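Local structure of Fe(2+) transporter FeoB (Legionella pneumophila, 3IBY) at residues I91-L96 with N118-A123; P112-L117 with S142-Q147; K14-N19 with I146-N151. The protein probably transports ferrous iron across the bacterial inner membrane in a GTP-driven uptake system, and this chain is its cytosolic part, with the GTPase domain. All coordinates share one frame; numbering follows the deposited sequence.

Contact 1: I91-L96 with N118-A123; sequences IDACHL and NMMDIA
Asn-118 is gripped through its backbone by the chain on both sides of Asp-92. Its N donates to Ile-91 O at 2.7 Å. Its O accepts from Ala-93 N at 3.0 Å. The two bonds make a parallel bridge between Asp-92 and Asn-118, at the C-terminal ends of their strands. Asp-92 then turns the chain out of the sheet. Its CG is anti to the backbone N (chi1 -178°), and OD1 accepts from Cys-94 N at 2.9 Å, from above the carboxylate plane. This is an Asx turn. The other segment carries the sequence Asn-Met-Met-Asp, the G4 (NxxD) motif of GTPases, predicted here to bind GTP. The side chain of Asn-118 reaches away from 91-96. ND2 donates to Cys-12 O in the P-loop, and OD1 accepts from Ala-148 N. The amide therefore joins three loops of the predicted nucleotide site. Beyond the strand ends the packing takes over. Asp-92 OD1 lies 3.5 Å from Met-119 CB, and the two side chains cross at a slant. Ala-93 CB points at the start of helix 120-125. It meets Ala-123 CB at 3.7 Å and Met-120 SD at 4.0 Å. Cys-94 SG comes alongside the same turn of helix, 3.8 Å from Ile-122 CB, at a partly exposed edge of the contact.

Contact 2: P112-L117 with S142-Q147; sequences PVVVAL and SVIPIQ
Val-115, Leu-117, Val-143 and Pro-145 lie on one face of this two-strand pairing, and Ala-116 and Ile-144 on the other. The strands are parallel neighbours in the central sheet of the G domain, and 143-145 is the outermost strand at this end. Helix 132-139 covers the Val-143 face. Helix 154-162 covers the other. On the Val-143 face the CG1 methyls of Val-115 and Val-143 lie side by side, 4.1 Å apart. Val-143 CG1 also meets Leu-117 CG at 4.1 Å, from across the strands. On the opposite face Ile-146 comes in from just past the strand end. Its CG1 stands between the backbone N and the carbonyl carbon (chi1 66°), with CD1 reaching Ala-116 CB. Four backbone bonds tie the edges together. Val-115 N donates to Ser-142 O at 2.9 Å. Val-115 O accepts from Ile-144 N at 2.7 Å, and Leu-117 N donates to Ile-144 O at 2.8 Å. Leu-117 O takes the last bond of the ladder, from Ile-146 N at 2.9 Å. Pro-145 CA also lies near that oxygen, 3.5 Å from Leu-117 O, as a CA-H...O contact.

Contact 3: K14-N19 with I146-N151; sequences KTTLFN and IQAHKN
Leu-17 and Ala-148 form the buried middle of an apolar contact with no hydrogen bond across it, with Thr-16 at its edge. It joins helix 14-22, which follows the P-loop, to the loop between strand 143-145 and helix 154-162. The methyl of Ala-148 points at the helix. It rests on the backbone, with CB 3.8 Å from Leu-17 CA, and the methyl of Thr-16 flanks it. Thr-16 CG2 is anti to the backbone N, and this carries the methyl across to the loop. There it lies 3.4 Å from His-149 N and 3.8 Å from Ala-148 CB. Residues 147 to 149, Gln-Ala-His, stand at the G5 position of the GTPase fold and are predicted to bind GTP. Lys-14 and Thr-15, on the facing helix, belong to the P-loop (Walker A) and are predicted to do the same. Lys-14 turns away from the loop and forms a salt bridge with Asp-54. The G5 loop is shaped by a short 3-10 turn, in which Lys-150 N donates to Gln-147 O at 2.9 Å. His-149 CG sits between the backbone N and the carbonyl carbon (chi1 52°), and the ring leads away from the helix. NE2 is hydrogen-bonded to Asp-121 OD2 of the G4 motif. On the inner side, Leu-17 and Ile-146 meet tip to tip, their side chains at about a right angle. Ile-146 CD1 faces the fork of the leucine, 4.0 Å from Leu-17 CD1 and 4.1 Å from Leu-17 CD2. Leu-157 of helix 154-162 and Leu-6 of strand 3-8 also touch Leu-17.

In the fold
Contact 2 is a core contact, a regular ladder of backbone bonds with aliphatic side chains on both faces. Contact 1 continues from it on the neighbouring strand: Ile-91 N is probably bonded to Ala-116 O, and Ile-91 CD1 packs on Val-115 CG1. Contact 1 is only partly buried, at the strand ends where the chain leaves the sheet. It mixes a backbone bridge with an Asx turn and the packing of small side chains. Contact 3 shares Ile-146 and Gln-147 with contact 2. Contact 3 is apolar packing alone, buried at Leu-17 and exposed at His-149. Contacts 1 and 3 meet directly, through polar bonds between the G4 and G5 motifs.

Contact 1: I91-L96 with N118-A123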
loop_
_atom_site.group_PDB
_atom_site.type_symbol
_atom_site.label_atom_id
_atom_site.label_comp_id
_atom_site.label_asym_id
_atom_site.label_seq_id
_atom_site.Cartn_x
_atom_site.Cartn_y
_atom_site.Cartn_z
ATOM N N ILE A 91 9.084 0.216 1.116
ATOM C CA ILE A 91 9.513 0.210 -0.259
ATOM C C ILE A 91 10.958 -0.152 -0.318
ATOM O O ILE A 91 11.725 0.265 0.543
ATOM C CB ILE A 91 9.372 1.603 -0.817
ATOM C CG1 ILE A 91 7.902 1.930 -0.927
ATOM C CG2 ILE A 91 10.007 1.727 -2.181
ATOM C CD1 ILE A 91 7.636 3.230 -1.556
ATOM N N ASP A 92 11.329 -0.896 -1.355
ATOM C CA ASP A 92 12.729 -1.199 -1.678
ATOM C C ASP A 92 13.225 -0.144 -2.663
ATOM O O ASP A 92 12.774 -0.112 -3.788
ATOM C CB ASP A 92 12.863 -2.607 -2.299
ATOM C CG ASP A 92 14.334 -2.995 -2.603
ATOM O OD1 ASP A 92 15.189 -2.094 -2.519
ATOM O OD2 ASP A 92 14.651 -4.184 -2.925
ATOM N N ALA A 93 14.197 0.674 -2.258
ATOM C CA ALA A 93 14.741 1.763 -3.122
ATOM C C ALA A 93 15.227 1.269 -4.471
ATOM O O ALA A 93 15.225 1.984 -5.462
ATOM C CB ALA A 93 15.837 2.509 -2.409
ATOM N N CYS A 94 15.608 0.024 -4.526
ATOM C CA CYS A 94 16.168 -0.496 -5.734
ATOM C C CYS A 94 15.094 -0.897 -6.749
ATOM O O CYS A 94 15.417 -1.289 -7.867
ATOM C CB CYS A 94 17.021 -1.743 -5.408
ATOM S SG CYS A 94 18.344 -1.501 -4.174
ATOM N N HIS A 95 13.827 -0.901 -6.368
ATOM C CA HIS A 95 12.802 -1.343 -7.309
ATOM C C HIS A 95 11.618 -0.491 -7.074
ATOM O O HIS A 95 10.523 -1.013 -6.849
ATOM C CB HIS A 95 12.446 -2.813 -7.096
ATOM C CG HIS A 95 13.598 -3.735 -7.317
ATOM N ND1 HIS A 95 14.221 -4.396 -6.285
ATOM C CD2 HIS A 95 14.287 -4.055 -8.439
ATOM C CE1 HIS A 95 15.202 -5.137 -6.768
ATOM N NE2 HIS A 95 15.266 -4.946 -8.071
ATOM N N LEU A 96 11.864 0.816 -7.110
ATOM C CA LEU A 96 10.902 1.841 -6.792
ATOM C C LEU A 96 9.686 1.730 -7.675
ATOM O O LEU A 96 8.576 1.636 -7.190
ATOM C CB LEU A 96 11.554 3.213 -6.958
ATOM C CG LEU A 96 10.795 4.395 -6.371
ATOM C CD1 LEU A 96 10.640 4.210 -4.844
ATOM C CD2 LEU A 96 11.473 5.725 -6.765
ATOM N N ASN A 118 13.450 1.715 2.097
ATOM C CA ASN A 118 14.465 0.830 2.641
ATOM C C ASN A 118 15.581 0.589 1.599
ATOM O O ASN A 118 15.459 0.985 0.455
ATOM C CB ASN A 118 13.779 -0.470 3.095
ATOM C CG ASN A 118 14.649 -1.343 3.996
ATOM O OD1 ASN A 118 15.679 -0.899 4.536
ATOM N ND2 ASN A 118 14.239 -2.606 4.156
ATOM N N MET A 119 16.689 0.004 2.044
ATOM C CA MET A 119 17.786 -0.466 1.194
ATOM C C MET A 119 18.497 0.675 0.508
ATOM O O MET A 119 18.981 0.561 -0.641
ATOM C CB MET A 119 17.275 -1.449 0.175
ATOM C CG MET A 119 16.403 -2.546 0.748
ATOM S SD MET A 119 17.304 -3.660 1.806
ATOM C CE MET A 119 16.371 -5.182 1.574
ATOM N N MET A 120 18.573 1.778 1.227
ATOM C CA MET A 120 19.223 2.953 0.691
ATOM C C MET A 120 20.721 2.677 0.404
ATOM O O MET A 120 21.339 3.347 -0.471
ATOM C CB MET A 120 19.088 4.128 1.664
ATOM C CG MET A 120 17.691 4.631 1.876
ATOM S SD MET A 120 16.967 5.213 0.367
ATOM C CE MET A 120 17.857 6.739 -0.001
ATOM N N ASP A 121 21.289 1.726 1.146
ATOM C CA ASP A 121 22.696 1.414 1.014
ATOM C C ASP A 121 22.901 0.638 -0.268
ATOM O O ASP A 121 23.814 0.941 -1.053
ATOM C CB ASP A 121 23.254 0.683 2.263
ATOM C CG ASP A 121 22.490 -0.596 2.639
ATOM O OD1 ASP A 121 21.283 -0.763 2.310
ATOM O OD2 ASP A 121 23.093 -1.453 3.297
ATOM N N ILE A 122 22.018 -0.329 -0.529
ATOM C CA ILE A 122 22.131 -1.151 -1.746
ATOM C C ILE A 122 21.815 -0.279 -2.939
ATOM O O ILE A 122 22.456 -0.379 -3.967
ATOM C CB ILE A 122 21.198 -2.375 -1.777
ATOM C CG1 ILE A 122 21.271 -3.178 -0.469
ATOM C CG2 ILE A 122 21.555 -3.261 -2.986
ATOM C CD1 ILE A 122 22.597 -3.794 -0.161
ATOM N N ALA A 123 20.794 0.555 -2.785
ATOM C CA ALA A 123 20.455 1.604 -3.747
ATOM C C ALA A 123 21.657 2.409 -4.173
ATOM O O ALA A 123 21.853 2.627 -5.358
ATOM C CB ALA A 123 19.443 2.553 -3.139
#

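Contact 2: P112-L117 with S142-Q147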
loop_
_atom_site.group_PDB
_atom_site.type_symbol
_atom_site.label_atom_id
_atom_site.label_comp_id
_atom_site.label_asym_id
_atom_site.label_seq_id
_atom_site.Cartn_x
_atom_site.Cartn_y
_atom_site.Cartn_z
ATOM N N PRO A 112 -4.214 6.712 6.700
ATOM C CA PRO A 112 -2.836 7.265 6.772
ATOM C C PRO A 112 -1.727 6.307 6.342
ATOM O O PRO A 112 -1.723 5.158 6.769
ATOM C CB PRO A 112 -2.630 7.565 8.265
ATOM C CG PRO A 112 -4.013 7.752 8.828
ATOM C CD PRO A 112 -4.927 6.845 7.981
ATOM N N VAL A 113 -0.791 6.777 5.522
ATOM C CA VAL A 113 0.341 5.981 5.111
ATOM C C VAL A 113 1.586 6.804 5.305
ATOM O O VAL A 113 1.571 8.001 5.097
ATOM C CB VAL A 113 0.289 5.524 3.619
ATOM C CG1 VAL A 113 1.444 4.598 3.277
ATOM C CG2 VAL A 113 -1.019 4.839 3.317
ATOM N N VAL A 114 2.652 6.124 5.726
ATOM C CA VAL A 114 3.996 6.662 5.825
ATOM C C VAL A 114 4.830 5.662 4.984
ATOM O O VAL A 114 4.583 4.454 5.056
ATOM C CB VAL A 114 4.459 6.673 7.301
ATOM C CG1 VAL A 114 4.259 5.295 7.900
ATOM C CG2 VAL A 114 5.918 7.054 7.413
ATOM N N VAL A 115 5.770 6.154 4.172
ATOM C CA VAL A 115 6.621 5.286 3.374
ATOM C C VAL A 115 7.962 5.157 4.058
ATOM O O VAL A 115 8.540 6.157 4.500
ATOM C CB VAL A 115 6.801 5.810 1.979
ATOM C CG1 VAL A 115 7.821 4.976 1.237
ATOM C CG2 VAL A 115 5.502 5.762 1.272
ATOM N N ALA A 116 8.404 3.910 4.211
ATOM C CA ALA A 116 9.738 3.544 4.743
ATOM C C ALA A 116 10.556 3.125 3.543
ATOM O O ALA A 116 10.249 2.110 2.936
ATOM C CB ALA A 116 9.640 2.386 5.694
ATOM N N LEU A 117 11.556 3.923 3.162
ATOM C CA LEU A 117 12.249 3.753 1.872
ATOM C C LEU A 117 13.511 3.029 2.230
ATOM O O LEU A 117 14.468 3.615 2.695
ATOM C CB LEU A 117 12.526 5.115 1.265
ATOM C CG LEU A 117 12.590 5.386 -0.245
ATOM C CD1 LEU A 117 13.751 6.335 -0.445
ATOM C CD2 LEU A 117 12.727 4.144 -1.110
ATOM N N SER A 142 4.757 11.383 4.211
ATOM C CA SER A 142 6.126 11.212 4.681
ATOM C C SER A 142 6.782 10.059 3.950
ATOM O O SER A 142 6.188 8.970 3.832
ATOM C CB SER A 142 6.175 10.897 6.167
ATOM O OG SER A 142 5.642 11.971 6.911
ATOM N N VAL A 143 7.979 10.332 3.430
ATOM C CA VAL A 143 8.862 9.303 2.850
ATOM C C VAL A 143 10.124 9.300 3.719
ATOM O O VAL A 143 10.795 10.324 3.827
ATOM C CB VAL A 143 9.211 9.584 1.368
ATOM C CG1 VAL A 143 9.948 8.410 0.792
ATOM C CG2 VAL A 143 7.981 9.858 0.556
ATOM N N ILE A 144 10.389 8.181 4.393
ATOM C CA ILE A 144 11.418 8.146 5.424
ATOM C C ILE A 144 12.457 7.146 4.983
ATOM O O ILE A 144 12.194 5.937 4.971
ATOM C CB ILE A 144 10.864 7.751 6.823
ATOM C CG1 ILE A 144 9.792 8.765 7.318
ATOM C CG2 ILE A 144 12.016 7.592 7.837
ATOM C CD1 ILE A 144 10.289 10.162 7.726
ATOM N N PRO A 145 13.625 7.639 4.575
ATOM C CA PRO A 145 14.729 6.797 4.161
ATOM C C PRO A 145 15.322 6.035 5.334
ATOM O O PRO A 145 15.588 6.649 6.373
ATOM C CB PRO A 145 15.763 7.787 3.648
ATOM C CG PRO A 145 15.057 9.080 3.481
ATOM C CD PRO A 145 13.866 9.067 4.323
ATOM N N ILE A 146 15.515 4.724 5.162
ATOM C CA ILE A 146 16.076 3.835 6.204
ATOM C C ILE A 146 17.029 2.735 5.689
ATOM O O ILE A 146 17.200 2.526 4.486
ATOM C CB ILE A 146 14.944 3.113 6.993
ATOM C CG1 ILE A 146 14.158 2.139 6.084
ATOM C CG2 ILE A 146 13.995 4.129 7.639
ATOM C CD1 ILE A 146 13.325 1.107 6.823
ATOM N N GLN A 147 17.658 2.044 6.635
ATOM C CA GLN A 147 18.381 0.791 6.378
ATOM C C GLN A 147 18.076 -0.122 7.556
ATOM O O GLN A 147 18.720 -0.063 8.611
ATOM C CB GLN A 147 19.875 1.011 6.260
ATOM C CG GLN A 147 20.300 2.034 5.236
ATOM C CD GLN A 147 21.783 2.307 5.287
ATOM O OE1 GLN A 147 22.217 3.420 5.062
ATOM N NE2 GLN A 147 22.554 1.303 5.621
#

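Contact 3: K14-N19 with I146-N151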
loop_
_atom_site.group_PDB
_atom_site.type_symbol
_atom_site.label_atom_id
_atom_site.label_comp_id
_atom_site.label_asym_id
_atom_site.label_seq_id
_atom_site.Cartn_x
_atom_site.Cartn_y
_atom_site.Cartn_z
ATOM N N LYS A 14 10.990 -6.326 4.645
ATOM C CA LYS A 14 9.811 -5.975 5.402
ATOM C C LYS A 14 9.970 -6.607 6.765
ATOM O O LYS A 14 9.732 -5.980 7.755
ATOM C CB LYS A 14 8.570 -6.480 4.691
ATOM C CG LYS A 14 7.284 -6.111 5.371
ATOM C CD LYS A 14 6.071 -6.438 4.537
ATOM C CE LYS A 14 5.878 -7.936 4.349
ATOM N NZ LYS A 14 5.675 -8.717 5.622
ATOM N N THR A 15 10.430 -7.847 6.791
ATOM C CA THR A 15 10.581 -8.590 8.015
ATOM C C THR A 15 11.679 -8.002 8.859
ATOM O O THR A 15 11.550 -7.888 10.061
ATOM C CB THR A 15 10.912 -10.046 7.697
ATOM O OG1 THR A 15 9.744 -10.668 7.169
ATOM C CG2 THR A 15 11.361 -10.815 8.933
ATOM N N THR A 16 12.775 -7.629 8.225
ATOM C CA THR A 16 13.837 -6.943 8.927
ATOM C C THR A 16 13.327 -5.666 9.580
ATOM O O THR A 16 13.695 -5.379 10.705
ATOM C CB THR A 16 14.992 -6.671 7.963
ATOM O OG1 THR A 16 15.410 -7.931 7.441
ATOM C CG2 THR A 16 16.189 -5.979 8.635
ATOM N N LEU A 17 12.465 -4.900 8.910
ATOM C CA LEU A 17 11.937 -3.664 9.549
ATOM C C LEU A 17 11.064 -4.020 10.718
ATOM O O LEU A 17 11.125 -3.409 11.785
ATOM C CB LEU A 17 11.171 -2.799 8.570
ATOM C CG LEU A 17 10.606 -1.548 9.258
ATOM C CD1 LEU A 17 11.661 -0.719 10.001
ATOM C CD2 LEU A 17 9.914 -0.739 8.198
ATOM N N PHE A 18 10.266 -5.059 10.510
ATOM C CA PHE A 18 9.456 -5.604 11.550
ATOM C C PHE A 18 10.287 -5.920 12.747
ATOM O O PHE A 18 9.860 -5.640 13.853
ATOM C CB PHE A 18 8.775 -6.867 11.106
ATOM C CG PHE A 18 7.854 -7.423 12.146
ATOM C CD1 PHE A 18 6.626 -6.793 12.399
ATOM C CD2 PHE A 18 8.224 -8.523 12.899
ATOM C CE1 PHE A 18 5.743 -7.288 13.364
ATOM C CE2 PHE A 18 7.359 -9.045 13.904
ATOM C CZ PHE A 18 6.103 -8.443 14.131
ATOM N N ASN A 19 11.440 -6.542 12.541
ATOM C CA ASN A 19 12.287 -6.940 13.671
ATOM C C ASN A 19 12.918 -5.707 14.349
ATOM O O ASN A 19 13.071 -5.639 15.576
ATOM C CB ASN A 19 13.393 -7.880 13.231
ATOM C CG ASN A 19 12.892 -9.230 12.785
ATOM O OD1 ASN A 19 11.843 -9.700 13.187
ATOM N ND2 ASN A 19 13.673 -9.867 11.931
ATOM N N ILE A 146 15.515 4.724 5.162
ATOM C CA ILE A 146 16.076 3.835 6.204
ATOM C C ILE A 146 17.029 2.735 5.689
ATOM O O ILE A 146 17.200 2.526 4.486
ATOM C CB ILE A 146 14.944 3.113 6.993
ATOM C CG1 ILE A 146 14.158 2.139 6.084
ATOM C CG2 ILE A 146 13.995 4.129 7.639
ATOM C CD1 ILE A 146 13.325 1.107 6.823
ATOM N N GLN A 147 17.658 2.044 6.635
ATOM C CA GLN A 147 18.381 0.791 6.378
ATOM C C GLN A 147 18.076 -0.122 7.556
ATOM O O GLN A 147 18.720 -0.063 8.611
ATOM C CB GLN A 147 19.875 1.011 6.260
ATOM C CG GLN A 147 20.300 2.034 5.236
ATOM C CD GLN A 147 21.783 2.307 5.287
ATOM O OE1 GLN A 147 22.217 3.420 5.062
ATOM N NE2 GLN A 147 22.554 1.303 5.621
ATOM N N ALA A 148 17.033 -0.917 7.377
ATOM C CA ALA A 148 16.422 -1.601 8.476
ATOM C C ALA A 148 17.447 -2.548 9.030
ATOM O O ALA A 148 17.617 -2.661 10.244
ATOM C CB ALA A 148 15.189 -2.353 7.992
ATOM N N HIS A 149 18.135 -3.235 8.121
ATOM C CA HIS A 149 19.201 -4.196 8.497
ATOM C C HIS A 149 20.308 -3.591 9.381
ATOM O O HIS A 149 21.041 -4.309 10.038
ATOM C CB HIS A 149 19.795 -4.896 7.240
ATOM C CG HIS A 149 20.242 -3.953 6.164
ATOM N ND1 HIS A 149 19.417 -2.998 5.615
ATOM C CD2 HIS A 149 21.432 -3.826 5.531
ATOM C CE1 HIS A 149 20.081 -2.322 4.697
ATOM N NE2 HIS A 149 21.313 -2.792 4.638
ATOM N N LYS A 150 20.417 -2.272 9.376
ATOM C CA LYS A 150 21.464 -1.574 10.092
ATOM C C LYS A 150 20.890 -0.569 11.089
ATOM O O LYS A 150 21.626 0.186 11.696
ATOM C CB LYS A 150 22.374 -0.888 9.072
ATOM C CG LYS A 150 23.250 -1.857 8.270
ATOM C CD LYS A 150 23.821 -1.225 6.982
ATOM C CE LYS A 150 24.655 -0.014 7.248
ATOM N NZ LYS A 150 25.370 0.460 6.042
ATOM N N ASN A 151 19.570 -0.582 11.271
ATOM C CA ASN A 151 18.865 0.330 12.188
ATOM C C ASN A 151 18.958 1.818 11.859
ATOM O O ASN A 151 18.621 2.659 12.681
ATOM C CB ASN A 151 19.298 0.071 13.624
ATOM C CG ASN A 151 18.307 -0.788 14.363
ATOM O OD1 ASN A 151 17.200 -0.328 14.696
ATOM N ND2 ASN A 151 18.680 -2.051 14.622
#